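Local structure of histidinol dehydrogenase (Elizabethkingia anophelis NUHP1, 6AN0) at the interface of chains A and B. The protein catalyses the NAD-dependent oxidation of L-histidinol, probably by way of L-histidinaldehyde, to L-histidine in a zinc-containing active site at the end of histidine biosynthesis. Numbering follows the deposited sequence. Chains: chain A/B, Histidinol dehydrogenase.

Contact 1: the interface of chains A and B. Residues chain A 346, 349-350, 352; chain B 394-396.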
ATOM      1  N   ILE A 346      20.250   2.010  -9.544  1.00 25.21           N
ATOM      2  CA  ILE A 346      19.598   1.190  -8.523  1.00 22.88           C
ATOM      3  C   ILE A 346      18.101   1.170  -8.789  1.00 33.58           C
ATOM      4  O   ILE A 346      17.468   2.227  -8.894  1.00 28.29           O
ATOM      5  CB  ILE A 346      19.886   1.741  -7.122  1.00 21.13           C
ATOM      6  CG1 ILE A 346      21.385   1.749  -6.835  1.00 24.49           C
ATOM      7  CG2 ILE A 346      19.109   0.950  -6.057  1.00 22.37           C
ATOM      8  CD1 ILE A 346      21.730   2.567  -5.612  1.00 34.07           C
ATOM      9  N   ALA A 349      15.700  -1.377  -3.793  1.00 16.22           N
ATOM     10  CA  ALA A 349      16.393  -1.388  -2.511  1.00 18.22           C
ATOM     11  C   ALA A 349      15.527  -0.635  -1.514  1.00 20.76           C
ATOM     12  O   ALA A 349      14.928   0.379  -1.865  1.00 19.76           O
ATOM     13  CB  ALA A 349      17.780  -0.736  -2.607  1.00 19.76           C
ATOM     14  N   GLY A 350      15.454  -1.124  -0.278  1.00 17.06           N
ATOM     15  CA  GLY A 350      14.614  -0.440   0.696  1.00 15.07           C
ATOM     16  C   GLY A 350      15.188   0.913   1.091  1.00 18.44           C
ATOM     17  O   GLY A 350      14.494   1.934   1.049  1.00 21.50           O
ATOM     18  N   VAL A 352      19.226   3.129   1.004  1.00 19.64           N
ATOM     19  CA  VAL A 352      20.558   3.123   0.402  1.00 19.09           C
ATOM     20  C   VAL A 352      21.485   4.051   1.186  1.00 20.49           C
ATOM     21  O   VAL A 352      21.111   5.182   1.523  1.00 18.74           O
ATOM     22  CB  VAL A 352      20.500   3.547  -1.084  1.00 19.03           C
ATOM     23  CG1 VAL A 352      21.913   3.587  -1.730  1.00 18.48           C
ATOM     24  CG2 VAL A 352      19.549   2.622  -1.861  1.00 19.74           C
TER
ATOM     25  N   ILE B 394      12.443   4.879  -2.701  1.00 19.07           N
ATOM     26  CA  ILE B 394      13.672   4.418  -2.061  1.00 21.55           C
ATOM     27  C   ILE B 394      14.272   5.581  -1.276  1.00 18.96           C
ATOM     28  O   ILE B 394      14.391   6.691  -1.804  1.00 20.28           O
ATOM     29  CB  ILE B 394      14.662   3.893  -3.115  1.00 17.87           C
ATOM     30  CG1 ILE B 394      14.028   2.730  -3.907  1.00 17.13           C
ATOM     31  CG2 ILE B 394      15.982   3.475  -2.455  1.00 19.86           C
ATOM     32  CD1 ILE B 394      14.937   2.187  -5.006  1.00 19.47           C
ATOM     33  N   THR B 395      14.678   5.337  -0.027  1.00 18.03           N
ATOM     34  CA  THR B 395      15.349   6.384   0.728  1.00 17.23           C
ATOM     35  C   THR B 395      16.861   6.263   0.565  1.00 16.97           C
ATOM     36  O   THR B 395      17.405   5.154   0.456  1.00 21.11           O
ATOM     37  CB  THR B 395      14.966   6.350   2.209  1.00 23.98           C
ATOM     38  OG1 THR B 395      15.204   5.043   2.727  1.00 24.16           O
ATOM     39  CG2 THR B 395      13.481   6.688   2.368  1.00 22.77           C
ATOM     40  N   PHE B 396      17.512   7.423   0.494  1.00 17.16           N
ATOM     41  CA  PHE B 396      18.949   7.550   0.296  1.00 17.13           C
ATOM     42  C   PHE B 396      19.520   8.395   1.415  1.00 20.61           C
ATOM     43  O   PHE B 396      18.908   9.393   1.818  1.00 18.42           O
ATOM     44  CB  PHE B 396      19.284   8.233  -1.048  1.00 19.67           C
ATOM     45  CG  PHE B 396      18.993   7.385  -2.261  1.00 19.91           C
ATOM     46  CD1 PHE B 396      20.009   6.668  -2.873  1.00 23.88           C
ATOM     47  CD2 PHE B 396      17.719   7.326  -2.798  1.00 19.01           C
ATOM     48  CE1 PHE B 396      19.754   5.887  -3.987  1.00 27.26           C
ATOM     49  CE2 PHE B 396      17.455   6.538  -3.918  1.00 21.46           C
ATOM     50  CZ  PHE B 396      18.482   5.823  -4.508  1.00 20.90           C
TER
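A:Val352 lies alongside B:Phe396, the two side chains pointing the same way, as expected of neighbours on adjacent parallel strands. The beta-branched valine lies over the face of the phenyl ring toward its CD1–CE1 rim, its CB 3.6 Å from CD1 of B:Phe396, with CG1 near CD1 and CE1 and CG2 near CE1. Its chi1 of 178° sets CG1 anti to the backbone N and turns CG2 toward B:Ile394; the side chains of A:Val352 and B:Ile394 cross obliquely, CG2 to CG2 at 3.7 Å. Valine suits this place because its two short branches can touch an aromatic and an aliphatic neighbour together. Beyond it, CD1 of A:Ile346 comes within 4.2 Å of CE1 of B:Phe396, the two side chains passing in opposite directions; this is a light contact at the rim of the patch. On the other flank, B:Ile394 lies over the backbone of A:Ala349, CG2 of the isoleucine being 3.3 Å from the alanine carbonyl O. The small size of A:Ala349 and A:Gly350 probably lets the partner strand come close to their main chain. A hydrogen bond from A:Val352 N to B:Thr395 O, 2.8 Å long, ties the strands. It belongs to a parallel beta bridge that pairs strand 351-354 of chain A with strand 391-399 of chain B, and the centre of the patch lies about 6 Å from A:Glu330, a predicted proton acceptor.

Contact 2: the interface of chains A and B. Residues chain A 415, 418, 420, 423; chain B 140, 265-266, 365.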
ATOM      1  N   ALA A 415     -19.646   5.926 -22.636  1.00 26.90           N
ATOM      2  CA  ALA A 415     -20.691   5.253 -21.868  1.00 32.07           C
ATOM      3  C   ALA A 415     -21.562   4.393 -22.779  1.00 32.78           C
ATOM      4  O   ALA A 415     -21.909   3.263 -22.424  1.00 31.55           O
ATOM      5  CB  ALA A 415     -21.538   6.283 -21.121  1.00 25.43           C
ATOM      6  N   GLU A 418     -19.715   1.228 -23.505  1.00 32.62           N
ATOM      7  CA  GLU A 418     -19.785   0.333 -22.357  1.00 31.69           C
ATOM      8  C   GLU A 418     -21.215  -0.088 -22.027  1.00 32.75           C
ATOM      9  O   GLU A 418     -21.423  -0.785 -21.026  1.00 35.74           O
ATOM     10  CB  GLU A 418     -19.129   0.986 -21.129  1.00 32.88           C
ATOM     11  CG  GLU A 418     -17.615   1.251 -21.300  1.00 35.36           C
ATOM     12  CD  GLU A 418     -16.881   1.539 -19.988  1.00 42.55           C
ATOM     13  OE1 GLU A 418     -17.541   1.886 -18.986  1.00 38.29           O
ATOM     14  OE2 GLU A 418     -15.631   1.411 -19.957  1.00 36.46           O
ATOM     15  N   LEU A 420     -23.747   1.605 -20.838  1.00 26.72           N
ATOM     16  CA  LEU A 420     -24.126   2.138 -19.525  1.00 25.41           C
ATOM     17  C   LEU A 420     -24.963   3.400 -19.740  1.00 29.82           C
ATOM     18  O   LEU A 420     -24.461   4.522 -19.670  1.00 32.25           O
ATOM     19  CB  LEU A 420     -22.905   2.408 -18.675  1.00 29.67           C
ATOM     20  CG  LEU A 420     -22.137   1.152 -18.241  1.00 28.17           C
ATOM     21  CD1 LEU A 420     -20.906   1.505 -17.402  1.00 32.74           C
ATOM     22  CD2 LEU A 420     -23.050   0.209 -17.473  1.00 32.53           C
ATOM     23  N   HIS A 423     -25.079   6.182 -17.102  1.00 24.91           N
ATOM     24  CA  HIS A 423     -23.853   6.974 -17.139  1.00 26.64           C
ATOM     25  C   HIS A 423     -23.936   8.047 -18.214  1.00 26.07           C
ATOM     26  O   HIS A 423     -23.557   9.202 -17.988  1.00 26.21           O
ATOM     27  CB  HIS A 423     -22.642   6.070 -17.388  1.00 28.88           C
ATOM     28  CG  HIS A 423     -22.148   5.358 -16.169  1.00 27.10           C
ATOM     29  ND1 HIS A 423     -22.857   4.344 -15.558  1.00 28.16           N
ATOM     30  CD2 HIS A 423     -21.007   5.506 -15.452  1.00 28.65           C
ATOM     31  CE1 HIS A 423     -22.171   3.895 -14.521  1.00 25.74           C
ATOM     32  NE2 HIS A 423     -21.047   4.585 -14.433  1.00 31.68           N
TER
ATOM     33  N   LEU B 140     -15.556  -2.900 -20.224  1.00 66.23           N
ATOM     34  CA  LEU B 140     -15.126  -1.779 -19.387  1.00 54.90           C
ATOM     35  C   LEU B 140     -13.677  -1.424 -19.729  1.00 38.32           C
ATOM     36  O   LEU B 140     -12.753  -1.550 -18.928  1.00 46.37           O
ATOM     37  CB  LEU B 140     -15.308  -2.087 -17.905  1.00 58.09           C
ATOM     38  CG  LEU B 140     -16.744  -2.140 -17.349  1.00 51.62           C
ATOM     39  CD1 LEU B 140     -16.786  -1.713 -15.884  1.00 54.45           C
ATOM     40  CD2 LEU B 140     -17.741  -1.323 -18.174  1.00 48.18           C
ATOM     41  N   GLU B 265     -26.863   1.362 -11.717  1.00 23.07           N
ATOM     42  CA  GLU B 265     -26.886   0.463 -12.863  1.00 29.16           C
ATOM     43  C   GLU B 265     -25.616  -0.372 -12.992  1.00 25.75           C
ATOM     44  O   GLU B 265     -25.569  -1.256 -13.859  1.00 30.15           O
ATOM     45  CB  GLU B 265     -27.118   1.259 -14.152  1.00 25.29           C
ATOM     46  CG  GLU B 265     -25.833   1.845 -14.723  1.00 26.62           C
ATOM     47  CD  GLU B 265     -26.034   2.544 -16.060  1.00 28.21           C
ATOM     48  OE1 GLU B 265     -27.083   2.336 -16.701  1.00 30.87           O
ATOM     49  OE2 GLU B 265     -25.129   3.309 -16.470  1.00 34.68           O
ATOM     50  N   HIS B 266     -24.595  -0.125 -12.163  1.00 27.47           N
ATOM     51  CA  HIS B 266     -23.362  -0.907 -12.261  1.00 34.15           C
ATOM     52  C   HIS B 266     -23.587  -2.374 -11.918  1.00 37.01           C
ATOM     53  O   HIS B 266     -23.012  -3.261 -12.559  1.00 37.86           O
ATOM     54  CB  HIS B 266     -22.285  -0.332 -11.342  1.00 25.69           C
ATOM     55  CG  HIS B 266     -21.321   0.566 -12.042  1.00 35.14           C
ATOM     56  ND1 HIS B 266     -20.517   0.133 -13.075  1.00 41.70           N
ATOM     57  CD2 HIS B 266     -21.031   1.876 -11.858  1.00 40.37           C
ATOM     58  CE1 HIS B 266     -19.769   1.138 -13.496  1.00 45.28           C
ATOM     59  NE2 HIS B 266     -20.059   2.207 -12.773  1.00 36.78           N
ATOM     60  N   TYR B 365     -14.780   8.326 -16.583  1.00 27.60           N
ATOM     61  CA  TYR B 365     -14.318   8.225 -17.961  1.00 21.39           C
ATOM     62  C   TYR B 365     -13.206   9.196 -18.321  1.00 27.65           C
ATOM     63  O   TYR B 365     -12.210   8.775 -18.925  1.00 33.67           O
ATOM     64  CB  TYR B 365     -15.488   8.431 -18.935  1.00 29.59           C
ATOM     65  CG  TYR B 365     -16.430   7.259 -18.997  1.00 30.84           C
ATOM     66  CD1 TYR B 365     -16.052   6.075 -19.619  1.00 28.07           C
ATOM     67  CD2 TYR B 365     -17.700   7.336 -18.437  1.00 30.14           C
ATOM     68  CE1 TYR B 365     -16.916   4.998 -19.682  1.00 37.55           C
ATOM     69  CE2 TYR B 365     -18.568   6.269 -18.494  1.00 32.14           C
ATOM     70  CZ  TYR B 365     -18.170   5.100 -19.108  1.00 32.42           C
ATOM     71  OH  TYR B 365     -19.040   4.035 -19.158  1.00 30.19           O
TER
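A:His423 and B:Glu265 meet ring to carboxylate, almost in one plane (9° apart). The imidazole ND1 donates to B:Glu265 OE2 over 2.7 Å, nearly straight at 173°, and uses the anti lone pair of that oxygen. The backbone N of A:His423, at the start of helix 421-435, reaches the same OE2 from above the carboxylate plane at 2.9 Å. One glutamate oxygen therefore holds both the helix start and the ring, fixing the rotation of the imidazole and directing NE2 away toward B:His266. There A:His423 turns its edge to the face of the B:His266 ring. A second polar pair lies alongside: the phenol OH of B:Tyr365 donates to A:Glu418 OE1 over 2.6 Å, coming from above the carboxylate plane. Tyrosine suits the place, its phenol long enough to carry a hydroxyl across the interface while passing A:Ala415, whose small side chain allows the approach. B:Leu140 crosses the glutamate at about a right angle, with its CD2 3.5 Å from CD of A:Glu418, giving that carboxylate an apolar flank.

A:Leu420 also touches B:Glu265 across the interface, CB to OE2 at 3.3 Å, besides backing one face of the A:His423 ring, its CD1 3.9 Å above the plane and toward the rim. B:Glu265 leaves its backbone with CG between N and the carbonyl carbon (chi1 84°), then runs extended to the histidine. In this family the site is a zinc and substrate pocket built from both subunits: B:His266 binds zinc, and A:His423 is a predicted ligand from the partner. NE2 of A:His423 makes a close approach of 3.1 Å to NE2 of B:His266.

The C-alpha centres of contact 1 and contact 2 are about 41 Å apart, and they share no residue. Both use the C-terminal part of the protein, of chain B in contact 1 (strand 391-399) and of chain A in contact 2 (helices 401-417 and 421-435 and the turn between them). Contact 1 sits beside chain A's predicted catalytic residues, contact 2 at chain B's zinc-binding B:His266. By the two-fold symmetry, contact 1 and the twin of contact 2 both set chain B's C-terminal segment against chain A. Such reciprocal exchange is consistent with a dimer whose two active sites are each built from both chains.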